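Local coordinates for lipoprotein (Burkholderia cenocepacia, PDB 4QHQ) that binds methionine and, as a member of the NlpA lipoprotein family, probably delivers it to an ABC transporter for uptake, at residues A75-I83 with F233-F241. Numbering follows the deposited sequence.
Sequences AGLTYISPI and FKGSMVASF. With MET (methionine), chain B.
Met237 sets its methyl CE over the centre of the Tyr79 ring: CE stands 3.6 Å from the centroid of that ring and 6° off its normal, a CH-pi contact. A bend at chi3 (55°) turns CE inward and leaves SD farther off, above the same face, in a Met-aromatic contact. SD lies over one face of the Phe233 ring, offset toward its rim, so the thioether sits between two aromatic rings. Tyr79 OH is hydrogen-bonded to Asp11 OD1 of helix 10-26 and lies 3.5 Å from N of the bound methionine, while Ser81 OG lies 3.2 Å from O of the ligand.

The two backbones run antiparallel: Ile80 and Val238 form a hydrogen-bonded pair, Ile80 N to Val238 O and Val238 N to Ile80 O both measuring 2.8 Å, and their side chains run alongside each other, with Ile80 CG2 3.9 Å from Val238 CB. Ser240 N donates to Thr78 O, approaching 40° above the carbonyl plane; the Phe241 ring turns its edge to the same oxygen, with CD2 3.4 Å from Thr78 O. Ser240 CB meets Leu77 CB at 3.6 Å, and Ser240 OG sits close against the Tyr79 backbone without a hydrogen bond to Tyr79 N or Ile80 N. At the other end a water donates to both Pro82 O and Ser236 O.

Strand 238-239 thus closes one edge of the six-stranded sheet, and a Phe241 OXT salt bridge to Lys226 ties down the chain terminus. Chemically, backbone bonds fix the strand pairing, whereas dispersion and CH-pi forces back the tyrosine that borders the methionine pocket.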
loop_
_atom_site.group_PDB
_atom_site.type_symbol
_atom_site.label_atom_id
_atom_site.label_comp_id
_atom_site.label_asym_id
_atom_site.label_seq_id
_atom_site.Cartn_x
_atom_site.Cartn_y
_atom_site.Cartn_z
ATOM N N ALA A 75 2.496 -4.992 14.823
ATOM C CA ALA A 75 1.879 -5.926 15.746
ATOM C C ALA A 75 1.389 -7.172 15.009
ATOM O O ALA A 75 0.998 -8.149 15.626
ATOM C CB ALA A 75 0.727 -5.255 16.468
ATOM N N GLY A 76 1.402 -7.133 13.680
ATOM C CA GLY A 76 0.946 -8.276 12.909
ATOM C C GLY A 76 0.529 -7.901 11.505
ATOM O O GLY A 76 0.250 -6.737 11.211
ATOM N N LEU A 77 0.471 -8.902 10.637
ATOM C CA LEU A 77 0.185 -8.659 9.233
ATOM C C LEU A 77 -1.306 -8.708 8.945
ATOM O O LEU A 77 -2.070 -9.363 9.667
ATOM C CB LEU A 77 0.916 -9.687 8.371
ATOM C CG LEU A 77 2.440 -9.684 8.469
ATOM C CD1 LEU A 77 3.021 -10.689 7.479
ATOM C CD2 LEU A 77 3.028 -8.287 8.247
ATOM N N THR A 78 -1.708 -8.021 7.875
ATOM C CA THR A 78 -3.116 -7.930 7.523
ATOM C C THR A 78 -3.403 -8.590 6.168
ATOM O O THR A 78 -3.913 -9.702 6.111
ATOM C CB THR A 78 -3.580 -6.464 7.553
ATOM O OG1 THR A 78 -2.698 -5.661 6.763
ATOM C CG2 THR A 78 -3.554 -5.929 8.978
ATOM N N TYR A 79 -3.041 -7.910 5.079
ATOM C CA TYR A 79 -3.198 -8.471 3.740
ATOM C C TYR A 79 -2.070 -7.950 2.875
ATOM O O TYR A 79 -1.430 -6.957 3.214
ATOM C CB TYR A 79 -4.536 -8.060 3.116
ATOM C CG TYR A 79 -4.647 -6.584 2.898
ATOM C CD1 TYR A 79 -4.173 -5.985 1.733
ATOM C CD2 TYR A 79 -5.222 -5.765 3.862
ATOM C CE1 TYR A 79 -4.261 -4.623 1.545
ATOM C CE2 TYR A 79 -5.322 -4.403 3.678
ATOM C CZ TYR A 79 -4.839 -3.835 2.509
ATOM O OH TYR A 79 -4.942 -2.476 2.314
ATOM N N ILE A 80 -1.867 -8.615 1.737
ATOM C CA ILE A 80 -0.962 -8.145 0.700
ATOM C C ILE A 80 -1.784 -7.847 -0.556
ATOM O O ILE A 80 -2.807 -8.495 -0.824
ATOM C CB ILE A 80 0.156 -9.184 0.430
ATOM C CG1 ILE A 80 1.250 -8.613 -0.478
ATOM C CG2 ILE A 80 -0.420 -10.484 -0.134
ATOM C CD1 ILE A 80 2.533 -9.427 -0.450
ATOM N N SER A 81 -1.361 -6.836 -1.305
ATOM C CA SER A 81 -2.124 -6.414 -2.465
ATOM C C SER A 81 -1.172 -6.002 -3.574
ATOM O O SER A 81 -0.760 -4.840 -3.634
ATOM C CB SER A 81 -3.062 -5.262 -2.106
ATOM O OG SER A 81 -2.339 -4.164 -1.590
ATOM N N PRO A 82 -0.825 -6.951 -4.446
ATOM C CA PRO A 82 0.108 -6.698 -5.555
ATOM C C PRO A 82 -0.232 -5.427 -6.328
ATOM O O PRO A 82 -1.376 -5.215 -6.730
ATOM C CB PRO A 82 -0.071 -7.935 -6.434
ATOM C CG PRO A 82 -0.389 -9.016 -5.448
ATOM C CD PRO A 82 -1.311 -8.340 -4.458
ATOM N N ILE A 83 0.767 -4.579 -6.507
ATOM C CA ILE A 83 0.546 -3.302 -7.153
ATOM C C ILE A 83 0.451 -3.502 -8.662
ATOM O O ILE A 83 1.150 -4.340 -9.251
ATOM C CB ILE A 83 1.634 -2.281 -6.752
ATOM C CG1 ILE A 83 1.197 -0.850 -7.084
ATOM C CG2 ILE A 83 2.986 -2.624 -7.314
ATOM C CD1 ILE A 83 2.004 0.215 -6.338
ATOM N N PHE A 233 -13.004 -8.031 -2.489
ATOM C CA PHE A 233 -11.941 -7.479 -3.317
ATOM C C PHE A 233 -11.439 -8.418 -4.407
ATOM O O PHE A 233 -10.490 -8.094 -5.129
ATOM C CB PHE A 233 -10.815 -6.936 -2.440
ATOM C CG PHE A 233 -11.309 -6.003 -1.374
ATOM C CD1 PHE A 233 -11.842 -4.775 -1.720
ATOM C CD2 PHE A 233 -11.272 -6.365 -0.033
ATOM C CE1 PHE A 233 -12.315 -3.912 -0.755
ATOM C CE2 PHE A 233 -11.743 -5.507 0.937
ATOM C CZ PHE A 233 -12.264 -4.279 0.580
ATOM N N LYS A 234 -12.090 -9.573 -4.519
ATOM C CA LYS A 234 -11.990 -10.428 -5.709
ATOM C C LYS A 234 -10.588 -10.961 -6.017
ATOM O O LYS A 234 -10.282 -11.293 -7.163
ATOM C CB LYS A 234 -12.557 -9.695 -6.932
ATOM N N GLY A 235 -9.742 -11.053 -4.998
ATOM C CA GLY A 235 -8.397 -11.568 -5.186
ATOM C C GLY A 235 -7.317 -10.502 -5.280
ATOM O O GLY A 235 -6.129 -10.818 -5.270
ATOM N N SER A 236 -7.719 -9.237 -5.375
ATOM C CA SER A 236 -6.754 -8.141 -5.434
ATOM C C SER A 236 -6.056 -7.923 -4.089
ATOM O O SER A 236 -4.991 -7.309 -4.019
ATOM C CB SER A 236 -7.435 -6.846 -5.871
ATOM O OG SER A 236 -8.326 -6.375 -4.875
ATOM N N MET A 237 -6.673 -8.421 -3.021
ATOM C CA MET A 237 -6.092 -8.387 -1.688
ATOM C C MET A 237 -6.118 -9.818 -1.178
ATOM O O MET A 237 -7.131 -10.505 -1.292
ATOM C CB MET A 237 -6.898 -7.456 -0.787
ATOM C CG MET A 237 -6.732 -5.989 -1.161
ATOM S SD MET A 237 -8.038 -4.909 -0.536
ATOM C CE MET A 237 -7.986 -5.266 1.220
ATOM N N VAL A 238 -4.979 -10.269 -0.668
ATOM C CA VAL A 238 -4.828 -11.630 -0.183
ATOM C C VAL A 238 -4.464 -11.576 1.299
ATOM O O VAL A 238 -3.509 -10.901 1.685
ATOM C CB VAL A 238 -3.745 -12.381 -0.985
ATOM C CG1 VAL A 238 -3.500 -13.753 -0.371
ATOM C CG2 VAL A 238 -4.149 -12.504 -2.468
ATOM N N ALA A 239 -5.243 -12.262 2.129
ATOM C CA ALA A 239 -5.001 -12.231 3.564
ATOM C C ALA A 239 -3.591 -12.691 3.888
ATOM O O ALA A 239 -3.055 -13.611 3.267
ATOM C CB ALA A 239 -6.026 -13.084 4.323
ATOM N N SER A 240 -2.990 -12.044 4.881
ATOM C CA SER A 240 -1.651 -12.410 5.319
ATOM C C SER A 240 -1.685 -13.236 6.603
ATOM O O SER A 240 -0.731 -13.228 7.372
ATOM C CB SER A 240 -0.793 -11.165 5.528
ATOM O OG SER A 240 -0.716 -10.389 4.354
ATOM N N PHE A 241 -2.777 -13.970 6.794
ATOM C CA PHE A 241 -2.968 -14.823 7.959
ATOM C C PHE A 241 -3.873 -15.973 7.568
ATOM O O PHE A 241 -4.063 -16.912 8.348
ATOM C CB PHE A 241 -3.615 -14.029 9.092
ATOM C CG PHE A 241 -4.952 -13.446 8.727
ATOM C CD1 PHE A 241 -6.120 -14.167 8.938
ATOM C CD2 PHE A 241 -5.044 -12.183 8.171
ATOM C CE1 PHE A 241 -7.354 -13.637 8.604
ATOM C CE2 PHE A 241 -6.276 -11.645 7.830
ATOM C CZ PHE A 241 -7.433 -12.377 8.049
ATOM O OXT PHE A 241 -4.445 -15.996 6.476
HETATM N N MET B . -2.199 -0.655 1.015
HETATM C CA MET B . -1.026 -0.096 0.341
HETATM C C MET B . -0.340 -1.144 -0.506
HETATM O O MET B . -0.227 -2.283 -0.068
HETATM C CB MET B . -0.058 0.469 1.388
HETATM C CG MET B . 1.198 1.129 0.790
HETATM S SD MET B . 2.332 1.721 2.065
HETATM C CE MET B . 1.384 3.059 2.795
HETATM O OXT MET B . 0.085 -0.875 -1.643
HETATM O O HOH W 1 -3.852 -5.970 -6.148
#